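Long-range contact in purine catabolism protein pucG (PDB 3ISL), which catalyses the pyridoxal-phosphate-dependent transfer of an amino group from (S)-ureidoglycine to glyoxylate, giving oxalurate and glycine in purine catabolism: residues 57-71 and 205-217. Numbering follows the deposited sequence.
With PLP (pyridoxal-5'-phosphate), chain C.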
ATOM      1  N   PHE A  57      16.897  -8.453  -8.809  1.00 19.32           N
ATOM      2  CA  PHE A  57      16.740  -7.889 -10.161  1.00 19.12           C
ATOM      3  C   PHE A  57      17.937  -8.081 -11.083  1.00 18.57           C
ATOM      4  O   PHE A  57      17.874  -7.697 -12.264  1.00 18.04           O
ATOM      5  CB  PHE A  57      16.400  -6.390 -10.123  1.00 19.06           C
ATOM      6  CG  PHE A  57      14.950  -6.080  -9.801  1.00 22.02           C
ATOM      7  CD1 PHE A  57      13.928  -6.282 -10.760  1.00 16.84           C
ATOM      8  CD2 PHE A  57      14.622  -5.482  -8.572  1.00 21.37           C
ATOM      9  CE1 PHE A  57      12.595  -5.952 -10.469  1.00 21.34           C
ATOM     10  CE2 PHE A  57      13.294  -5.145  -8.262  1.00 21.38           C
ATOM     11  CZ  PHE A  57      12.288  -5.345  -9.203  1.00 20.60           C
ATOM     12  N   GLN A  58      19.001  -8.678 -10.544  1.00 19.22           N
ATOM     13  CA  GLN A  58      20.290  -8.874 -11.217  1.00 18.68           C
ATOM     14  C   GLN A  58      20.795  -7.568 -11.710  1.00 20.69           C
ATOM     15  O   GLN A  58      21.019  -7.387 -12.951  1.00 19.55           O
ATOM     16  CB  GLN A  58      20.234  -9.981 -12.315  1.00 19.42           C
ATOM     17  CG  GLN A  58      19.684 -11.317 -11.730  1.00 17.85           C
ATOM     18  CD  GLN A  58      19.723 -12.513 -12.719  1.00 25.21           C
ATOM     19  OE1 GLN A  58      18.756 -13.276 -12.848  1.00 28.05           O
ATOM     20  NE2 GLN A  58      20.842 -12.678 -13.404  1.00 22.94           N
ATOM     21  N   THR A  59      20.997  -6.629 -10.733  1.00 21.29           N
ATOM     22  CA  THR A  59      21.469  -5.296 -11.079  1.00 21.05           C
ATOM     23  C   THR A  59      22.430  -4.694 -10.058  1.00 22.40           C
ATOM     24  O   THR A  59      22.407  -5.029  -8.866  1.00 21.60           O
ATOM     25  CB  THR A  59      20.290  -4.320 -11.264  1.00 21.08           C
ATOM     26  OG1 THR A  59      20.789  -3.090 -11.747  1.00 18.70           O
ATOM     27  CG2 THR A  59      19.532  -4.032  -9.906  1.00 21.06           C
ATOM     28  N   LYS A  60      23.271  -3.784 -10.540  1.00 23.27           N
ATOM     29  CA  LYS A  60      24.127  -3.005  -9.669  1.00 25.25           C
ATOM     30  C   LYS A  60      23.517  -1.663  -9.288  1.00 24.48           C
ATOM     31  O   LYS A  60      24.181  -0.857  -8.590  1.00 25.55           O
ATOM     32  CB  LYS A  60      25.494  -2.780 -10.339  1.00 26.77           C
ATOM     33  CG  LYS A  60      26.223  -4.093 -10.602  1.00 30.28           C
ATOM     34  CD  LYS A  60      26.412  -4.932  -9.314  1.00 35.66           C
ATOM     35  CE  LYS A  60      27.096  -6.285  -9.668  1.00 38.04           C
ATOM     36  NZ  LYS A  60      26.492  -7.423  -8.914  1.00 37.40           N
ATOM     37  N   ASN A  61      22.319  -1.384  -9.787  1.00 23.42           N
ATOM     38  CA  ASN A  61      21.708  -0.043  -9.618  1.00 25.33           C
ATOM     39  C   ASN A  61      21.724   0.381  -8.143  1.00 26.29           C
ATOM     40  O   ASN A  61      21.314  -0.420  -7.264  1.00 25.90           O
ATOM     41  CB  ASN A  61      20.215  -0.068 -10.019  1.00 24.14           C
ATOM     42  CG  ASN A  61      19.991  -0.089 -11.512  1.00 23.77           C
ATOM     43  OD1 ASN A  61      20.861   0.298 -12.281  1.00 20.31           O
ATOM     44  ND2 ASN A  61      18.787  -0.540 -11.934  1.00 19.82           N
ATOM     45  N   ARG A  62      22.116   1.618  -7.876  1.00 27.44           N
ATOM     46  CA  ARG A  62      21.946   2.236  -6.561  1.00 29.80           C
ATOM     47  C   ARG A  62      20.487   2.230  -6.168  1.00 30.33           C
ATOM     48  O   ARG A  62      20.158   2.043  -4.986  1.00 30.90           O
ATOM     49  CB  ARG A  62      22.503   3.681  -6.539  1.00 31.51           C
ATOM     50  CG  ARG A  62      22.776   4.232  -5.085  1.00 37.81           C
ATOM     51  CD  ARG A  62      23.668   5.541  -5.017  1.00 44.87           C
ATOM     52  NE  ARG A  62      25.040   5.345  -5.553  1.00 50.02           N
ATOM     53  CZ  ARG A  62      25.450   5.739  -6.767  1.00 51.73           C
ATOM     54  NH1 ARG A  62      24.609   6.373  -7.604  1.00 51.70           N
ATOM     55  NH2 ARG A  62      26.702   5.498  -7.155  1.00 51.48           N
ATOM     56  N   TRP A  63      19.593   2.432  -7.140  1.00 29.57           N
ATOM     57  CA  TRP A  63      18.161   2.587  -6.820  1.00 28.87           C
ATOM     58  C   TRP A  63      17.400   1.219  -6.952  1.00 28.63           C
ATOM     59  O   TRP A  63      17.164   0.723  -8.084  1.00 27.44           O
ATOM     60  CB  TRP A  63      17.547   3.742  -7.639  1.00 28.59           C
ATOM     61  CG  TRP A  63      18.317   5.091  -7.456  1.00 31.60           C
ATOM     62  CD1 TRP A  63      18.094   6.022  -6.482  1.00 33.14           C
ATOM     63  CD2 TRP A  63      19.476   5.572  -8.196  1.00 33.74           C
ATOM     64  NE1 TRP A  63      19.017   7.057  -6.571  1.00 29.19           N
ATOM     65  CE2 TRP A  63      19.880   6.799  -7.601  1.00 34.97           C
ATOM     66  CE3 TRP A  63      20.229   5.070  -9.291  1.00 39.64           C
ATOM     67  CZ2 TRP A  63      20.993   7.585  -8.106  1.00 38.10           C
ATOM     68  CZ3 TRP A  63      21.359   5.842  -9.786  1.00 35.06           C
ATOM     69  CH2 TRP A  63      21.715   7.075  -9.184  1.00 40.11           C
ATOM     70  N   ALA A  64      17.086   0.606  -5.796  1.00 25.91           N
ATOM     71  CA  ALA A  64      16.251  -0.589  -5.721  1.00 24.54           C
ATOM     72  C   ALA A  64      15.602  -0.631  -4.340  1.00 24.45           C
ATOM     73  O   ALA A  64      16.287  -0.785  -3.363  1.00 24.55           O
ATOM     74  CB  ALA A  64      17.072  -1.845  -5.982  1.00 22.77           C
ATOM     75  N   TYR A  65      14.291  -0.475  -4.288  1.00 24.92           N
ATOM     76  CA  TYR A  65      13.569  -0.212  -3.034  1.00 26.64           C
ATOM     77  C   TYR A  65      12.126  -0.356  -3.328  1.00 26.71           C
ATOM     78  O   TYR A  65      11.730  -0.211  -4.473  1.00 27.61           O
ATOM     79  CB  TYR A  65      13.918   1.181  -2.444  1.00 27.03           C
ATOM     80  CG  TYR A  65      13.611   2.400  -3.339  1.00 28.42           C
ATOM     81  CD1 TYR A  65      14.607   2.982  -4.140  1.00 29.05           C
ATOM     82  CD2 TYR A  65      12.345   2.958  -3.370  1.00 29.65           C
ATOM     83  CE1 TYR A  65      14.334   4.128  -4.951  1.00 28.55           C
ATOM     84  CE2 TYR A  65      12.054   4.076  -4.179  1.00 26.76           C
ATOM     85  CZ  TYR A  65      13.048   4.632  -4.960  1.00 29.19           C
ATOM     86  OH  TYR A  65      12.721   5.722  -5.720  1.00 29.78           O
ATOM     87  N   PRO A  66      11.309  -0.705  -2.324  1.00 27.52           N
ATOM     88  CA  PRO A  66       9.890  -0.877  -2.637  1.00 28.68           C
ATOM     89  C   PRO A  66       9.080   0.441  -2.533  1.00 29.94           C
ATOM     90  O   PRO A  66       9.446   1.331  -1.824  1.00 28.51           O
ATOM     91  CB  PRO A  66       9.394  -1.833  -1.536  1.00 27.99           C
ATOM     92  CG  PRO A  66      10.302  -1.628  -0.436  1.00 27.48           C
ATOM     93  CD  PRO A  66      11.637  -1.145  -0.962  1.00 28.96           C
ATOM     94  N   ILE A  67       7.976   0.528  -3.233  1.00 32.24           N
ATOM     95  CA  ILE A  67       7.056   1.611  -2.940  1.00 35.40           C
ATOM     96  C   ILE A  67       5.792   0.954  -2.340  1.00 34.41           C
ATOM     97  O   ILE A  67       5.510  -0.251  -2.557  1.00 34.22           O
ATOM     98  CB  ILE A  67       6.723   2.548  -4.200  1.00 36.23           C
ATOM     99  CG1 ILE A  67       5.882   1.818  -5.200  1.00 39.04           C
ATOM    100  CG2 ILE A  67       7.935   3.179  -4.924  1.00 36.81           C
ATOM    101  CD1 ILE A  67       4.410   2.345  -5.143  1.00 40.24           C
ATOM    102  N   ASP A  68       5.005   1.745  -1.622  1.00 35.06           N
ATOM    103  CA  ASP A  68       3.966   1.166  -0.793  1.00 34.43           C
ATOM    104  C   ASP A  68       2.752   1.300  -1.675  1.00 34.85           C
ATOM    105  O   ASP A  68       2.287   2.400  -1.943  1.00 37.63           O
ATOM    106  CB  ASP A  68       3.848   1.968   0.518  1.00 34.68           C
ATOM    107  CG  ASP A  68       5.025   1.750   1.459  1.00 36.34           C
ATOM    108  OD1 ASP A  68       5.070   2.393   2.538  1.00 29.91           O
ATOM    109  OD2 ASP A  68       5.935   0.957   1.080  1.00 41.73           O
ATOM    110  N   GLY A  69       2.252   0.208  -2.209  1.00 33.26           N
ATOM    111  CA  GLY A  69       1.143   0.325  -3.141  1.00 30.96           C
ATOM    112  C   GLY A  69       1.173  -1.018  -3.767  1.00 29.50           C
ATOM    113  O   GLY A  69       2.194  -1.728  -3.651  1.00 28.80           O
ATOM    114  N   THR A  70       0.087  -1.397  -4.419  1.00 29.01           N
ATOM    115  CA  THR A  70       0.163  -2.598  -5.229  1.00 29.41           C
ATOM    116  C   THR A  70       1.177  -2.407  -6.389  1.00 28.69           C
ATOM    117  O   THR A  70       1.776  -1.294  -6.581  1.00 26.47           O
ATOM    118  CB  THR A  70      -1.278  -3.176  -5.625  1.00 31.61           C
ATOM    119  OG1 THR A  70      -1.719  -2.699  -6.909  1.00 32.31           O
ATOM    120  CG2 THR A  70      -2.307  -2.821  -4.560  1.00 31.31           C
ATOM    121  N   SER A  71       1.405  -3.495  -7.125  1.00 26.02           N
ATOM    122  CA  SER A  71       2.384  -3.487  -8.182  1.00 26.54           C
ATOM    123  C   SER A  71       2.166  -2.319  -9.140  1.00 25.33           C
ATOM    124  O   SER A  71       3.105  -1.674  -9.590  1.00 22.51           O
ATOM    125  CB  SER A  71       2.254  -4.770  -8.943  1.00 26.46           C
ATOM    126  OG  SER A  71       2.133  -5.827  -8.037  1.00 31.76           O
ATOM    127  N   GLY A 205       0.407  -5.794  -2.053  1.00 33.00           N
ATOM    128  CA  GLY A 205       0.472  -4.492  -1.401  1.00 34.92           C
ATOM    129  C   GLY A 205       1.849  -3.866  -1.233  1.00 35.20           C
ATOM    130  O   GLY A 205       2.017  -2.897  -0.472  1.00 34.26           O
ATOM    131  N   MET A 206       2.845  -4.365  -1.992  1.00 36.43           N
ATOM    132  CA  MET A 206       4.059  -3.553  -2.172  1.00 36.82           C
ATOM    133  C   MET A 206       4.617  -3.838  -3.521  1.00 37.14           C
ATOM    134  O   MET A 206       4.286  -4.897  -4.098  1.00 37.32           O
ATOM    135  CB  MET A 206       5.097  -3.774  -1.062  1.00 38.92           C
ATOM    136  CG  MET A 206       5.275  -2.596  -0.036  1.00 33.58           C
ATOM    137  SD  MET A 206       6.622  -3.265   0.917  1.00 43.37           S
ATOM    138  CE  MET A 206       7.275  -1.943   1.933  1.00 30.70           C
ATOM    139  N   ALA A 207       5.400  -2.874  -4.045  1.00 35.65           N
ATOM    140  CA  ALA A 207       5.908  -2.948  -5.385  1.00 34.10           C
ATOM    141  C   ALA A 207       7.419  -2.595  -5.392  1.00 32.70           C
ATOM    142  O   ALA A 207       7.787  -1.441  -5.337  1.00 35.22           O
ATOM    143  CB  ALA A 207       5.125  -2.003  -6.285  1.00 34.56           C
ATOM    144  N   PRO A 208       8.285  -3.596  -5.419  1.00 30.12           N
ATOM    145  CA  PRO A 208       9.752  -3.389  -5.539  1.00 28.82           C
ATOM    146  C   PRO A 208      10.095  -2.808  -6.912  1.00 26.22           C
ATOM    147  O   PRO A 208       9.624  -3.320  -7.942  1.00 25.71           O
ATOM    148  CB  PRO A 208      10.352  -4.811  -5.463  1.00 27.78           C
ATOM    149  CG  PRO A 208       9.265  -5.701  -5.024  1.00 29.52           C
ATOM    150  CD  PRO A 208       7.921  -5.013  -5.324  1.00 30.06           C
ATOM    151  N   ILE A 209      10.920  -1.780  -6.909  1.00 25.80           N
ATOM    152  CA  ILE A 209      11.318  -1.125  -8.157  1.00 25.94           C
ATOM    153  C   ILE A 209      12.795  -1.031  -8.194  1.00 24.70           C
ATOM    154  O   ILE A 209      13.430  -1.018  -7.150  1.00 25.66           O
ATOM    155  CB  ILE A 209      10.701   0.295  -8.358  1.00 25.17           C
ATOM    156  CG1 ILE A 209      11.191   1.266  -7.299  1.00 26.08           C
ATOM    157  CG2 ILE A 209       9.182   0.247  -8.335  1.00 27.33           C
ATOM    158  CD1 ILE A 209      10.672   2.755  -7.516  1.00 28.15           C
ATOM    159  N   THR A 210      13.342  -0.949  -9.396  1.00 24.65           N
ATOM    160  CA  THR A 210      14.710  -0.607  -9.555  1.00 23.67           C
ATOM    161  C   THR A 210      14.873   0.257 -10.802  1.00 25.10           C
ATOM    162  O   THR A 210      14.143   0.103 -11.813  1.00 24.80           O
ATOM    163  CB  THR A 210      15.639  -1.894  -9.627  1.00 25.22           C
ATOM    164  OG1 THR A 210      17.012  -1.524  -9.516  1.00 21.73           O
ATOM    165  CG2 THR A 210      15.425  -2.699 -10.870  1.00 20.03           C
ATOM    166  N   TYR A 211      15.889   1.111 -10.763  1.00 25.17           N
ATOM    167  CA  TYR A 211      16.240   1.903 -11.923  1.00 26.31           C
ATOM    168  C   TYR A 211      17.670   2.449 -11.833  1.00 26.79           C
ATOM    169  O   TYR A 211      18.252   2.454 -10.760  1.00 26.84           O
ATOM    170  CB  TYR A 211      15.226   3.018 -12.122  1.00 24.24           C
ATOM    171  CG  TYR A 211      15.099   3.959 -10.955  1.00 27.49           C
ATOM    172  CD1 TYR A 211      15.968   5.061 -10.791  1.00 28.94           C
ATOM    173  CD2 TYR A 211      14.089   3.779 -10.019  1.00 24.59           C
ATOM    174  CE1 TYR A 211      15.792   5.969  -9.707  1.00 25.52           C
ATOM    175  CE2 TYR A 211      13.925   4.654  -8.961  1.00 27.24           C
ATOM    176  CZ  TYR A 211      14.780   5.715  -8.797  1.00 27.47           C
ATOM    177  OH  TYR A 211      14.558   6.524  -7.736  1.00 25.41           O
ATOM    178  N   ASN A 212      18.210   2.849 -12.991  1.00 28.07           N
ATOM    179  CA  ASN A 212      19.616   3.292 -13.177  1.00 28.41           C
ATOM    180  C   ASN A 212      19.747   4.798 -13.166  1.00 29.14           C
ATOM    181  O   ASN A 212      18.780   5.510 -12.879  1.00 29.60           O
ATOM    182  CB  ASN A 212      20.255   2.680 -14.474  1.00 27.48           C
ATOM    183  CG  ASN A 212      19.519   3.078 -15.790  1.00 26.52           C
ATOM    184  OD1 ASN A 212      18.683   3.970 -15.820  1.00 26.78           O
ATOM    185  ND2 ASN A 212      19.858   2.402 -16.872  1.00 25.18           N
ATOM    186  N   GLU A 213      20.960   5.284 -13.459  1.00 31.76           N
ATOM    187  CA  GLU A 213      21.344   6.706 -13.433  1.00 31.13           C
ATOM    188  C   GLU A 213      20.682   7.464 -14.602  1.00 30.87           C
ATOM    189  O   GLU A 213      20.283   8.620 -14.439  1.00 30.75           O
ATOM    190  CB  GLU A 213      22.885   6.825 -13.424  1.00 32.42           C
ATOM    191  CG  GLU A 213      23.463   8.085 -14.113  1.00 39.37           C
ATOM    192  CD  GLU A 213      25.033   8.333 -13.939  1.00 48.17           C
ATOM    193  OE1 GLU A 213      25.406   9.468 -13.537  1.00 47.03           O
ATOM    194  OE2 GLU A 213      25.871   7.418 -14.216  1.00 49.07           O
ATOM    195  N   ARG A 214      20.495   6.792 -15.751  1.00 30.59           N
ATOM    196  CA  ARG A 214      19.659   7.373 -16.842  1.00 30.22           C
ATOM    197  C   ARG A 214      18.278   7.775 -16.331  1.00 28.07           C
ATOM    198  O   ARG A 214      17.846   8.910 -16.539  1.00 26.34           O
ATOM    199  CB  ARG A 214      19.519   6.436 -18.054  1.00 29.22           C
ATOM    200  CG  ARG A 214      20.849   6.085 -18.730  1.00 31.06           C
ATOM    201  CD  ARG A 214      20.741   6.123 -20.277  1.00 34.97           C
ATOM    202  NE  ARG A 214      19.905   5.041 -20.683  1.00 34.33           N
ATOM    203  CZ  ARG A 214      18.985   5.061 -21.622  1.00 30.70           C
ATOM    204  NH1 ARG A 214      18.797   6.099 -22.388  1.00 27.15           N
ATOM    205  NH2 ARG A 214      18.278   3.956 -21.809  1.00 32.35           N
ATOM    206  N   VAL A 215      17.599   6.841 -15.655  1.00 26.70           N
ATOM    207  CA  VAL A 215      16.287   7.128 -15.006  1.00 24.93           C
ATOM    208  C   VAL A 215      16.384   8.186 -13.891  1.00 23.90           C
ATOM    209  O   VAL A 215      15.574   9.121 -13.853  1.00 22.20           O
ATOM    210  CB  VAL A 215      15.540   5.881 -14.524  1.00 25.64           C
ATOM    211  CG1 VAL A 215      14.156   6.267 -13.933  1.00 23.27           C
ATOM    212  CG2 VAL A 215      15.306   4.957 -15.689  1.00 24.71           C
ATOM    213  N   ALA A 216      17.412   8.080 -13.059  1.00 23.75           N
ATOM    214  CA  ALA A 216      17.536   8.968 -11.896  1.00 25.85           C
ATOM    215  C   ALA A 216      17.790  10.425 -12.346  1.00 25.85           C
ATOM    216  O   ALA A 216      17.175  11.344 -11.823  1.00 26.55           O
ATOM    217  CB  ALA A 216      18.640   8.474 -10.870  1.00 25.47           C
ATOM    218  N   ASP A 217      18.641  10.633 -13.353  1.00 27.52           N
ATOM    219  CA  ASP A 217      18.849  12.015 -13.863  1.00 27.47           C
ATOM    220  C   ASP A 217      17.572  12.695 -14.420  1.00 27.93           C
ATOM    221  O   ASP A 217      17.403  13.905 -14.252  1.00 27.60           O
ATOM    222  CB  ASP A 217      19.980  12.052 -14.895  1.00 27.99           C
ATOM    223  CG  ASP A 217      21.311  11.642 -14.289  1.00 28.42           C
ATOM    224  OD1 ASP A 217      22.230  11.371 -15.039  1.00 31.46           O
ATOM    225  OD2 ASP A 217      21.403  11.527 -13.045  1.00 33.10           O
TER
HETATM  226  N1  PLP C 419       1.166  -6.243 -14.119  1.00 48.01           N
HETATM  227  C2  PLP C 419       1.154  -7.669 -14.484  1.00 54.08           C
HETATM  228  C2A PLP C 419       1.880  -8.237 -15.549  1.00 53.92           C
HETATM  229  C3  PLP C 419       0.383  -8.604 -13.781  1.00 55.09           C
HETATM  230  O3  PLP C 419       0.378  -9.934 -14.115  1.00 59.85           O
HETATM  231  C4  PLP C 419      -0.389  -8.253 -12.696  1.00 54.47           C
HETATM  232  C4A PLP C 419      -1.216  -9.361 -11.936  1.00 50.93           C
HETATM  233  C5  PLP C 419      -0.399  -6.919 -12.307  1.00 55.92           C
HETATM  234  C6  PLP C 419       0.341  -5.903 -12.992  1.00 57.10           C
HETATM  235  C5A PLP C 419      -1.293  -6.576 -11.163  1.00 55.45           C
HETATM  236  O4P PLP C 419      -0.602  -5.932 -10.198  1.00 57.94           O
HETATM  237  P   PLP C 419      -1.503  -5.628  -8.936  1.00 55.59           P
HETATM  238  O1P PLP C 419      -2.856  -6.327  -9.006  1.00 48.93           O
HETATM  239  O2P PLP C 419      -1.499  -3.966  -8.969  1.00 47.17           O
HETATM  240  O3P PLP C 419      -0.650  -6.057  -7.553  1.00 53.58           O
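Strands 63-68 and 206-211 form an antiparallel pair at the margin of the large mixed sheet of a class-V aminotransferase, and the first strand leads into the cofactor phosphate site. Tyr-65 and Ile-209 are a hydrogen-bonded pair, as are Ile-67 and Ala-207. Trp-63 O takes two donors, Tyr-211 N and Thr-210 OG1. The bond from Thr-210 OG1 to Trp-63 O is 2.7 Å long. Thr-210 OG1 also accepts from Asn-61 ND2 at 3.2 Å, in the amide plane and nearly straight (167°). With the hydroxyl of Thr-210 swung away from the backbone N (chi1 -168°), Thr-210 CG2 lies over one face of the Phe-57 ring, 3.8 Å from its centroid, a CH-pi contact.

On the other face of the strand pair, Tyr-65 OH donates to Tyr-211 OH at 2.8 Å, each oxygen lying at the edge of the other ring. Tyr-211 OH is also hydrogen-bonded to Glu-255. Trp-63 CB sits over the Tyr-211 ring, 3.6 Å from its centroid. The indole runs nearly parallel to that ring but is slid aside, with little overlap. Ala-216 CB covers one indole face. A leucine in place of Tyr-211 would probably leave Tyr-65 OH and Glu-255 without this hydroxyl partner and Trp-63 CB without its aromatic face.

Past the strand, Thr-70 is the N-cap of helix 71-82. Ser-71 OG donates to PLP O3P at 2.8 Å. Ala-207 CB packs 3.6 Å from Ser-71 CA, joining the second strand to the start of this helix.

Strand 63-68 is the outermost strand on its side within the chain, and strand 191-193 flanks 206-211. Leu-251 of helix 251-257 covers Tyr-65, Ile-209 and Tyr-211, while helix 270-286 packs on Pro-66 and Met-206.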